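Local coordinates for protein salt-tolerant glutaminase (Micrococcus luteus, PDB 3IHB) that probably catalyses the hydrolysis of L-glutamine to L-glutamate and ammonium, at residues Q26-L31 and Y157-A162; I41-P46 and G271-G276; T61-S66 and A193-L198. All coordinates share one frame; numbering follows the deposited sequence.

Contacts 1 and 3 lie around the bound glutamate, whereas contact 2 sits apart from it in the five-stranded antiparallel sheet, with its nearest atoms about 8 Å from contact 3 and about 16 Å from contact 1. Contact 1 is small and only partly buried: apolar groups from residues 26-31 rest on helix 154-161, whose Glu160 reaches the ligand. Contact 3 is buried and far more polar, joining a helix end to the loop that carries Ser64 through backbone and side-chain hydrogen bonds. The two adjoin, notably where Glu160 lies beside Gln63. Contact 2 is buried too, but regular: residues 41-46 and 271-276 pair as antiparallel strands, with aliphatic residues, alanines and glycines suited to helix-covered faces.

Contact 1 of 3, residues Q26-L31 and Y157-A162; sequences QYIPVL and YESEMA. With GLU (glutamic acid), chain C.
Ile28 meets both Ser159 and Glu160, one branch for each. Its CD1 lies against the carboxylate carbon of Glu160, 3.7 Å from CD, while its CG2 comes to 3.4 Å from Ser159 OG. A branched aliphatic residue suits this place because its two branches can touch successive helix residues at once, lining the acidic group with hydrocarbon. The Glu160 side chain is extended, with CG anti to the backbone N (chi1 166°), and this carries the carboxylate past Ile28 to the ligand. There it receives a hydrogen bond from the amino group of the bound glutamate, whose N is 3.2 Å from Glu160 OE2; the bond to OE1 is weak. An acid is the natural partner for an amino group, and Glu160 is a known L-glutamate-binding residue. From the other segment, Tyr27 brings OH to 3.8 Å from ligand CG, a packing contact.

Farther from the ligand, the nearest neighbours of Ser159 OG across the contact are all carbon. Pro29 CG approaches it to 3.4 Å and Val30 CG1 to 3.6 Å, and this buried hydroxyl has no hydrogen-bonding partner in the model. A serine is small enough to let the two chains come this close. Ile28 occupies the N-cap position, and Pro29, which needs no amide hydrogen, fits the first turn of the short helix 29-32. That helix lies beside helix 154-161, where Val30 also touches Glu155 and Thr156; Tyr157, Glu160 and Met161 in turn pack on helix 184-195.

Contact 2 of 3, residues I41-P46 and G271-G276; sequences IALATP and GRVGIG
Ala42 and Ala44 pair with Gly276 and Gly274 through two antiparallel hydrogen-bonded pairs, and Leu43 faces Ile275 in the non-hydrogen-bonded pair between them. The Ala44–Gly274 pair is the straighter: Ala44 N reaches Gly274 O at 2.8 Å and Gly274 N returns to Ala44 O at 2.9 Å, with N-H...O angles of 173° and 172°. In the next pair Gly276 N is 3.0 Å from Ala42 O. Leu43 CA adds a C-H...O contact to Gly274 O.

The side chains divide by face. Leu43 and Ile275 point the same way side by side, with Leu43 CD2 3.6 Å from Ile275 CG1, and Val273 CG2 joins them at 4.0 Å from the same CD2. Large aliphatic groups suit this face, since Leu43 and Ile275 pack against Leu298 of helix 289-302. The alanines and glycines form the other face, where small residues let a helix come close to the strands.

Beyond Ala44 the ladder gives way to irregular loop packing without hydrogen bonds between the segments. Pro46 CG and CD pack against the Arg272 carbonyl, a local close contact with CD 3.0 Å from Arg272 O; with no amide hydrogen, Pro46 cannot donate the next ladder bond, which suits a strand's end. The looser side is at the partly exposed Gly271 and Arg272. Gly271 has a positive phi (73°), easily adopted without a side chain, and Arg272 with Val273 forms a classic beta bulge against strand 264-269. Arg272 turns away to bond His305 O and packs on Ser311, and Thr45 on Glu341, both of the second subunit.

Within the five-stranded antiparallel sheet, strand 40-44 lies between strands 50-54 and 273-278. Helix 201-212 covers the alanine face, while helices 289-302 and 4-16 cover the aliphatic one, consistent with the beta-lactamase clan.

Contact 3 of 3, residues T61-S66 and A193-L198; sequences TIQSAS and AQCAVL. With GLU (glutamic acid), chain C.
Gln63 and Cys195 lie against each other beside the ligand. The Gln63 chain bends at its second torsion and folds back over the Cys195 backbone, bringing OE1 to 3.3 Å from Cys195 CB. The amide is held at its other end by Thr61: NE2 donates to Thr61 OG1 at 2.9 Å, almost in the amide plane, and this fixes the amide's rotation so that OE1 faces the amino group of the bound glutamate. That last hydrogen bond is modelled at 2.5 Å between ligand N and Gln63 OE1, too short for its exact length to be relied on. Cys195 SG is 3.7 Å from the same ligand N, a packing distance.

Where Gln63 is bent, Gln194 is extended, its CG anti to the backbone N (chi1 166°). It delivers NE2 nearly in plane to Ser66 OG at 3.2 Å, and that hydroxyl in turn donates to Gln63 O. Ser66 thus links the two glutamines, a task for a small group able to give and accept at once. The backbones are joined as well: Gln63 N meets Cys195 O at 2.9 Å on a lone pair, and Ile62 N donates to Val197 O (3.0 Å), approaching nearly in line with the carbonyl. Thr61 and Leu198 form a single antiparallel bridge, with Thr61 CG2 packed against Leu198 CD2.

These bonds are consistent with holding Gln63 in a backbone conformation uncommon outside glycine (phi 45°, psi -133°), immediately before Ser64. There Ser64 N donates to ligand OE2, although the position of that oxygen is less sure, and Ser64 OG bonds Lys67 NZ. Serine followed three residues on by lysine is consistent with the SxxK motif of the beta-lactamase clan, so the chemistry suggests that these polar links tie the Ser64 loop to the residues that meet the ligand's amino group.

Contact 1 of 3, residues Q26-L31 and Y157-A162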
loop_
_atom_site.group_PDB
_atom_site.type_symbol
_atom_site.label_atom_id
_atom_site.label_comp_id
_atom_site.label_asym_id
_atom_site.label_seq_id
_atom_site.Cartn_x
_atom_site.Cartn_y
_atom_site.Cartn_z
ATOM N N GLN A 26 15.178 -24.749 18.060
ATOM C CA GLN A 26 15.828 -25.594 19.048
ATOM C C GLN A 26 15.307 -25.532 20.489
ATOM O O GLN A 26 15.261 -26.556 21.168
ATOM C CB GLN A 26 17.330 -25.302 19.049
ATOM C CG GLN A 26 18.052 -25.587 17.735
ATOM C CD GLN A 26 17.993 -27.054 17.325
ATOM O OE1 GLN A 26 17.131 -27.464 16.542
ATOM N NE2 GLN A 26 18.909 -27.854 17.863
ATOM N N TYR A 27 14.910 -24.348 20.954
ATOM C CA TYR A 27 14.452 -24.187 22.337
ATOM C C TYR A 27 13.146 -24.850 22.794
ATOM O O TYR A 27 12.609 -24.513 23.850
ATOM C CB TYR A 27 14.434 -22.695 22.700
ATOM C CG TYR A 27 13.500 -21.822 21.890
ATOM C CD1 TYR A 27 12.177 -21.624 22.288
ATOM C CD2 TYR A 27 13.954 -21.149 20.752
ATOM C CE1 TYR A 27 11.328 -20.771 21.580
ATOM C CE2 TYR A 27 13.113 -20.294 20.035
ATOM C CZ TYR A 27 11.802 -20.109 20.459
ATOM O OH TYR A 27 10.968 -19.258 19.772
ATOM N N ILE A 28 12.653 -25.805 22.013
ATOM C CA ILE A 28 11.431 -26.549 22.335
ATOM C C ILE A 28 11.579 -27.888 21.624
ATOM O O ILE A 28 11.329 -27.989 20.425
ATOM C CB ILE A 28 10.164 -25.813 21.824
ATOM C CG1 ILE A 28 9.993 -24.489 22.584
ATOM C CG2 ILE A 28 8.930 -26.690 22.003
ATOM C CD1 ILE A 28 8.868 -23.612 22.071
ATOM N N PRO A 29 11.981 -28.937 22.361
ATOM C CA PRO A 29 12.176 -30.275 21.790
ATOM C C PRO A 29 11.223 -30.732 20.684
ATOM O O PRO A 29 11.673 -31.230 19.649
ATOM C CB PRO A 29 12.140 -31.189 23.021
ATOM C CG PRO A 29 11.370 -30.397 24.035
ATOM C CD PRO A 29 11.911 -29.014 23.830
ATOM N N VAL A 30 9.920 -30.559 20.887
ATOM C CA VAL A 30 8.947 -30.991 19.887
ATOM C C VAL A 30 9.160 -30.361 18.507
ATOM O O VAL A 30 8.920 -31.004 17.482
ATOM C CB VAL A 30 7.505 -30.707 20.353
ATOM C CG1 VAL A 30 7.277 -29.218 20.461
ATOM C CG2 VAL A 30 6.522 -31.331 19.390
ATOM N N LEU A 31 9.608 -29.110 18.479
ATOM C CA LEU A 31 9.852 -28.415 17.217
ATOM C C LEU A 31 11.243 -28.694 16.649
ATOM O O LEU A 31 11.436 -28.675 15.433
ATOM C CB LEU A 31 9.681 -26.904 17.395
ATOM C CG LEU A 31 8.269 -26.364 17.627
ATOM C CD1 LEU A 31 8.341 -24.861 17.863
ATOM C CD2 LEU A 31 7.385 -26.693 16.425
ATOM N N TYR A 157 2.102 -27.538 23.583
ATOM C CA TYR A 157 1.778 -26.713 24.737
ATOM C C TYR A 157 2.546 -27.176 25.969
ATOM O O TYR A 157 3.236 -26.384 26.607
ATOM C CB TYR A 157 0.276 -26.782 25.009
ATOM C CG TYR A 157 -0.143 -26.169 26.320
ATOM C CD1 TYR A 157 -0.186 -24.790 26.490
ATOM C CD2 TYR A 157 -0.480 -26.979 27.407
ATOM C CE1 TYR A 157 -0.555 -24.227 27.714
ATOM C CE2 TYR A 157 -0.847 -26.433 28.626
ATOM C CZ TYR A 157 -0.882 -25.059 28.779
ATOM O OH TYR A 157 -1.241 -24.530 30.002
ATOM N N GLU A 158 2.430 -28.461 26.301
ATOM C CA GLU A 158 3.122 -29.010 27.462
ATOM C C GLU A 158 4.624 -28.905 27.278
ATOM O O GLU A 158 5.342 -28.509 28.190
ATOM C CB GLU A 158 2.731 -30.475 27.688
ATOM C CG GLU A 158 1.246 -30.692 27.912
ATOM C CD GLU A 158 0.720 -29.959 29.134
ATOM O OE1 GLU A 158 0.975 -28.746 29.258
ATOM O OE2 GLU A 158 0.041 -30.592 29.969
ATOM N N SER A 159 5.099 -29.270 26.094
ATOM C CA SER A 159 6.522 -29.196 25.783
ATOM C C SER A 159 7.061 -27.785 26.044
ATOM O O SER A 159 8.130 -27.616 26.629
ATOM C CB SER A 159 6.758 -29.570 24.315
ATOM O OG SER A 159 8.108 -29.354 23.932
ATOM N N GLU A 160 6.321 -26.774 25.605
ATOM C CA GLU A 160 6.757 -25.399 25.796
ATOM C C GLU A 160 6.499 -24.887 27.211
ATOM O O GLU A 160 7.297 -24.123 27.742
ATOM C CB GLU A 160 6.096 -24.469 24.762
ATOM C CG GLU A 160 6.241 -22.988 25.098
ATOM C CD GLU A 160 6.051 -22.057 23.907
ATOM O OE1 GLU A 160 5.341 -22.422 22.940
ATOM O OE2 GLU A 160 6.605 -20.938 23.951
ATOM N N MET A 161 5.399 -25.311 27.823
ATOM C CA MET A 161 5.089 -24.873 29.179
ATOM C C MET A 161 6.157 -25.287 30.184
ATOM O O MET A 161 6.295 -24.669 31.240
ATOM C CB MET A 161 3.735 -25.422 29.617
ATOM C CG MET A 161 2.558 -24.657 29.051
ATOM S SD MET A 161 2.536 -22.971 29.673
ATOM C CE MET A 161 1.406 -23.114 31.053
ATOM N N ALA A 162 6.919 -26.323 29.852
ATOM C CA ALA A 162 7.968 -26.804 30.741
ATOM C C ALA A 162 9.228 -25.939 30.681
ATOM O O ALA A 162 10.055 -25.982 31.595
ATOM C CB ALA A 162 8.307 -28.255 30.407
HETATM N N GLU C . 5.882 -19.530 21.188
HETATM C CA GLU C . 7.142 -18.758 21.114
HETATM C C GLU C . 7.421 -17.997 22.386
HETATM O O GLU C . 8.538 -17.584 22.609
HETATM C CB GLU C . 7.122 -17.763 19.951
HETATM C CG GLU C . 7.499 -18.361 18.619
HETATM C CD GLU C . 7.617 -17.333 17.489
HETATM O OE1 GLU C . 8.358 -16.336 17.634
HETATM O OE2 GLU C . 6.972 -17.541 16.443
#

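Contact 2 of 3, residues I41-P46 and G271-G276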
loop_
_atom_site.group_PDB
_atom_site.type_symbol
_atom_site.label_atom_id
_atom_site.label_comp_id
_atom_site.label_asym_id
_atom_site.label_seq_id
_atom_site.Cartn_x
_atom_site.Cartn_y
_atom_site.Cartn_z
ATOM N N ILE A 41 3.424 -23.783 0.016
ATOM C CA ILE A 41 3.039 -22.392 -0.131
ATOM C C ILE A 41 1.643 -22.252 -0.730
ATOM O O ILE A 41 1.241 -23.035 -1.594
ATOM C CB ILE A 41 4.060 -21.631 -1.008
ATOM C CG1 ILE A 41 3.692 -20.147 -1.076
ATOM C CG2 ILE A 41 4.119 -22.251 -2.404
ATOM C CD1 ILE A 41 4.748 -19.306 -1.764
ATOM N N ALA A 42 0.906 -21.248 -0.264
ATOM C CA ALA A 42 -0.446 -21.013 -0.747
ATOM C C ALA A 42 -0.748 -19.530 -0.880
ATOM O O ALA A 42 -0.211 -18.695 -0.140
ATOM C CB ALA A 42 -1.461 -21.670 0.195
ATOM N N LEU A 43 -1.623 -19.220 -1.830
ATOM C CA LEU A 43 -2.048 -17.859 -2.093
ATOM C C LEU A 43 -3.555 -17.875 -2.106
ATOM O O LEU A 43 -4.162 -18.679 -2.817
ATOM C CB LEU A 43 -1.565 -17.387 -3.460
ATOM C CG LEU A 43 -0.074 -17.219 -3.746
ATOM C CD1 LEU A 43 0.093 -16.645 -5.155
ATOM C CD2 LEU A 43 0.554 -16.283 -2.733
ATOM N N ALA A 44 -4.166 -17.002 -1.314
ATOM C CA ALA A 44 -5.618 -16.921 -1.277
ATOM C C ALA A 44 -5.911 -15.561 -1.874
ATOM O O ALA A 44 -5.357 -14.563 -1.426
ATOM C CB ALA A 44 -6.123 -17.008 0.159
ATOM N N THR A 45 -6.757 -15.518 -2.897
ATOM C CA THR A 45 -7.071 -14.253 -3.546
ATOM C C THR A 45 -8.230 -13.539 -2.865
ATOM O O THR A 45 -8.947 -14.121 -2.055
ATOM C CB THR A 45 -7.414 -14.455 -5.047
ATOM O OG1 THR A 45 -8.687 -15.101 -5.172
ATOM C CG2 THR A 45 -6.352 -15.307 -5.723
ATOM N N PRO A 46 -8.421 -12.253 -3.180
ATOM C CA PRO A 46 -9.497 -11.444 -2.606
ATOM C C PRO A 46 -10.885 -11.952 -2.991
ATOM O O PRO A 46 -11.814 -11.925 -2.180
ATOM C CB PRO A 46 -9.232 -10.060 -3.186
ATOM C CG PRO A 46 -7.761 -10.048 -3.380
ATOM C CD PRO A 46 -7.497 -11.409 -3.959
ATOM N N GLY A 271 -5.779 -5.463 -0.484
ATOM C CA GLY A 271 -6.372 -5.431 -1.807
ATOM C C GLY A 271 -5.876 -6.454 -2.818
ATOM O O GLY A 271 -6.455 -6.576 -3.896
ATOM N N ARG A 272 -4.834 -7.210 -2.499
ATOM C CA ARG A 272 -4.313 -8.161 -3.477
ATOM C C ARG A 272 -4.177 -9.631 -3.103
ATOM O O ARG A 272 -4.602 -10.481 -3.877
ATOM C CB ARG A 272 -2.972 -7.646 -4.032
ATOM C CG ARG A 272 -3.122 -6.387 -4.893
ATOM C CD ARG A 272 -2.190 -5.273 -4.456
ATOM N NE ARG A 272 -0.950 -5.256 -5.223
ATOM C CZ ARG A 272 0.096 -4.482 -4.943
ATOM N NH1 ARG A 272 0.062 -3.650 -3.904
ATOM N NH2 ARG A 272 1.181 -4.533 -5.709
ATOM N N VAL A 273 -3.612 -9.965 -1.947
ATOM C CA VAL A 273 -3.462 -11.390 -1.633
ATOM C C VAL A 273 -3.124 -11.762 -0.193
ATOM O O VAL A 273 -2.490 -10.992 0.521
ATOM C CB VAL A 273 -2.366 -12.021 -2.542
ATOM C CG1 VAL A 273 -0.989 -11.455 -2.172
ATOM C CG2 VAL A 273 -2.372 -13.538 -2.418
ATOM N N GLY A 274 -3.562 -12.958 0.207
ATOM C CA GLY A 274 -3.271 -13.504 1.522
ATOM C C GLY A 274 -2.280 -14.626 1.264
ATOM O O GLY A 274 -2.514 -15.467 0.393
ATOM N N ILE A 275 -1.171 -14.648 2.000
ATOM C CA ILE A 275 -0.136 -15.662 1.793
ATOM C C ILE A 275 0.156 -16.557 2.985
ATOM O O ILE A 275 0.160 -16.111 4.126
ATOM C CB ILE A 275 1.211 -15.015 1.425
ATOM C CG1 ILE A 275 1.075 -14.167 0.164
ATOM C CG2 ILE A 275 2.267 -16.093 1.256
ATOM C CD1 ILE A 275 2.279 -13.281 -0.089
ATOM N N GLY A 276 0.436 -17.818 2.700
ATOM C CA GLY A 276 0.773 -18.764 3.740
ATOM C C GLY A 276 1.990 -19.530 3.250
ATOM O O GLY A 276 1.979 -20.055 2.132
#

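Contact 3 of 3, residues T61-S66 and A193-L198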
loop_
_atom_site.group_PDB
_atom_site.type_symbol
_atom_site.label_atom_id
_atom_site.label_comp_id
_atom_site.label_asym_id
_atom_site.label_seq_id
_atom_site.Cartn_x
_atom_site.Cartn_y
_atom_site.Cartn_z
ATOM N N THR A 61 2.042 -25.728 14.406
ATOM C CA THR A 61 1.623 -24.707 15.353
ATOM C C THR A 61 1.927 -23.335 14.733
ATOM O O THR A 61 3.012 -23.111 14.177
ATOM C CB THR A 61 2.336 -24.904 16.710
ATOM O OG1 THR A 61 3.755 -24.961 16.520
ATOM C CG2 THR A 61 1.882 -26.215 17.341
ATOM N N ILE A 62 0.951 -22.434 14.809
ATOM C CA ILE A 62 1.072 -21.110 14.220
ATOM C C ILE A 62 2.014 -20.169 14.971
ATOM O O ILE A 62 2.557 -19.231 14.392
ATOM C CB ILE A 62 -0.324 -20.466 14.080
ATOM C CG1 ILE A 62 -0.230 -19.179 13.258
ATOM C CG2 ILE A 62 -0.924 -20.235 15.441
ATOM C CD1 ILE A 62 -1.577 -18.580 12.889
ATOM N N GLN A 63 2.214 -20.427 16.255
ATOM C CA GLN A 63 3.102 -19.604 17.058
ATOM C C GLN A 63 2.897 -18.100 16.841
ATOM O O GLN A 63 1.764 -17.629 16.825
ATOM C CB GLN A 63 4.549 -19.999 16.772
ATOM C CG GLN A 63 4.868 -21.473 17.056
ATOM C CD GLN A 63 4.652 -21.876 18.519
ATOM O OE1 GLN A 63 4.960 -21.119 19.435
ATOM N NE2 GLN A 63 4.141 -23.088 18.735
ATOM N N SER A 64 3.989 -17.356 16.659
ATOM C CA SER A 64 3.931 -15.898 16.482
ATOM C C SER A 64 2.934 -15.410 15.459
ATOM O O SER A 64 2.361 -14.331 15.621
ATOM C CB SER A 64 5.307 -15.322 16.125
ATOM O OG SER A 64 6.042 -14.966 17.287
ATOM N N ALA A 65 2.728 -16.183 14.398
ATOM C CA ALA A 65 1.781 -15.775 13.381
ATOM C C ALA A 65 0.365 -15.641 13.939
ATOM O O ALA A 65 -0.530 -15.187 13.237
ATOM C CB ALA A 65 1.801 -16.765 12.220
ATOM N N SER A 66 0.146 -16.043 15.191
ATOM C CA SER A 66 -1.191 -15.924 15.785
ATOM C C SER A 66 -1.398 -14.524 16.358
ATOM O O SER A 66 -2.528 -14.056 16.486
ATOM C CB SER A 66 -1.391 -16.953 16.901
ATOM O OG SER A 66 -0.560 -16.684 18.017
ATOM N N ALA A 193 -0.847 -21.668 24.758
ATOM C CA ALA A 193 -1.874 -22.520 24.167
ATOM C C ALA A 193 -2.252 -21.859 22.855
ATOM O O ALA A 193 -2.467 -22.523 21.840
ATOM C CB ALA A 193 -3.083 -22.610 25.093
ATOM N N GLN A 194 -2.336 -20.534 22.901
ATOM C CA GLN A 194 -2.633 -19.705 21.735
ATOM C C GLN A 194 -1.641 -19.999 20.606
ATOM O O GLN A 194 -2.023 -20.154 19.449
ATOM C CB GLN A 194 -2.505 -18.237 22.128
ATOM C CG GLN A 194 -2.455 -17.269 20.973
ATOM C CD GLN A 194 -2.123 -15.867 21.436
ATOM O OE1 GLN A 194 -2.702 -15.374 22.408
ATOM N NE2 GLN A 194 -1.194 -15.214 20.744
ATOM N N CYS A 195 -0.362 -20.065 20.956
ATOM C CA CYS A 195 0.692 -20.330 19.985
ATOM C C CYS A 195 0.671 -21.758 19.466
ATOM O O CYS A 195 1.268 -22.058 18.425
ATOM C CB CYS A 195 2.064 -20.052 20.604
ATOM S SG CYS A 195 2.426 -18.312 20.910
ATOM N N ALA A 196 -0.026 -22.632 20.187
ATOM C CA ALA A 196 -0.103 -24.043 19.825
ATOM C C ALA A 196 -1.263 -24.410 18.905
ATOM O O ALA A 196 -1.437 -25.580 18.557
ATOM C CB ALA A 196 -0.153 -24.893 21.087
ATOM N N VAL A 197 -2.061 -23.425 18.515
ATOM C CA VAL A 197 -3.177 -23.697 17.627
ATOM C C VAL A 197 -2.600 -24.192 16.305
ATOM O O VAL A 197 -1.639 -23.616 15.789
ATOM C CB VAL A 197 -4.022 -22.436 17.396
ATOM C CG1 VAL A 197 -5.083 -22.700 16.349
ATOM C CG2 VAL A 197 -4.670 -22.011 18.708
ATOM N N LEU A 198 -3.182 -25.268 15.774
ATOM C CA LEU A 198 -2.720 -25.877 14.527
ATOM C C LEU A 198 -3.372 -25.341 13.253
ATOM O O LEU A 198 -4.594 -25.247 13.156
ATOM C CB LEU A 198 -2.926 -27.384 14.600
ATOM C CG LEU A 198 -2.093 -28.066 15.683
ATOM C CD1 LEU A 198 -2.769 -29.355 16.116
ATOM C CD2 LEU A 198 -0.675 -28.306 15.160
HETATM N N GLU C . 5.882 -19.530 21.188
HETATM C CA GLU C . 7.142 -18.758 21.114
HETATM C C GLU C . 7.421 -17.997 22.386
HETATM O O GLU C . 8.538 -17.584 22.609
HETATM C CB GLU C . 7.122 -17.763 19.951
HETATM C CG GLU C . 7.499 -18.361 18.619
HETATM C CD GLU C . 7.617 -17.333 17.489
HETATM O OE1 GLU C . 8.358 -16.336 17.634
HETATM O OE2 GLU C . 6.972 -17.541 16.443
#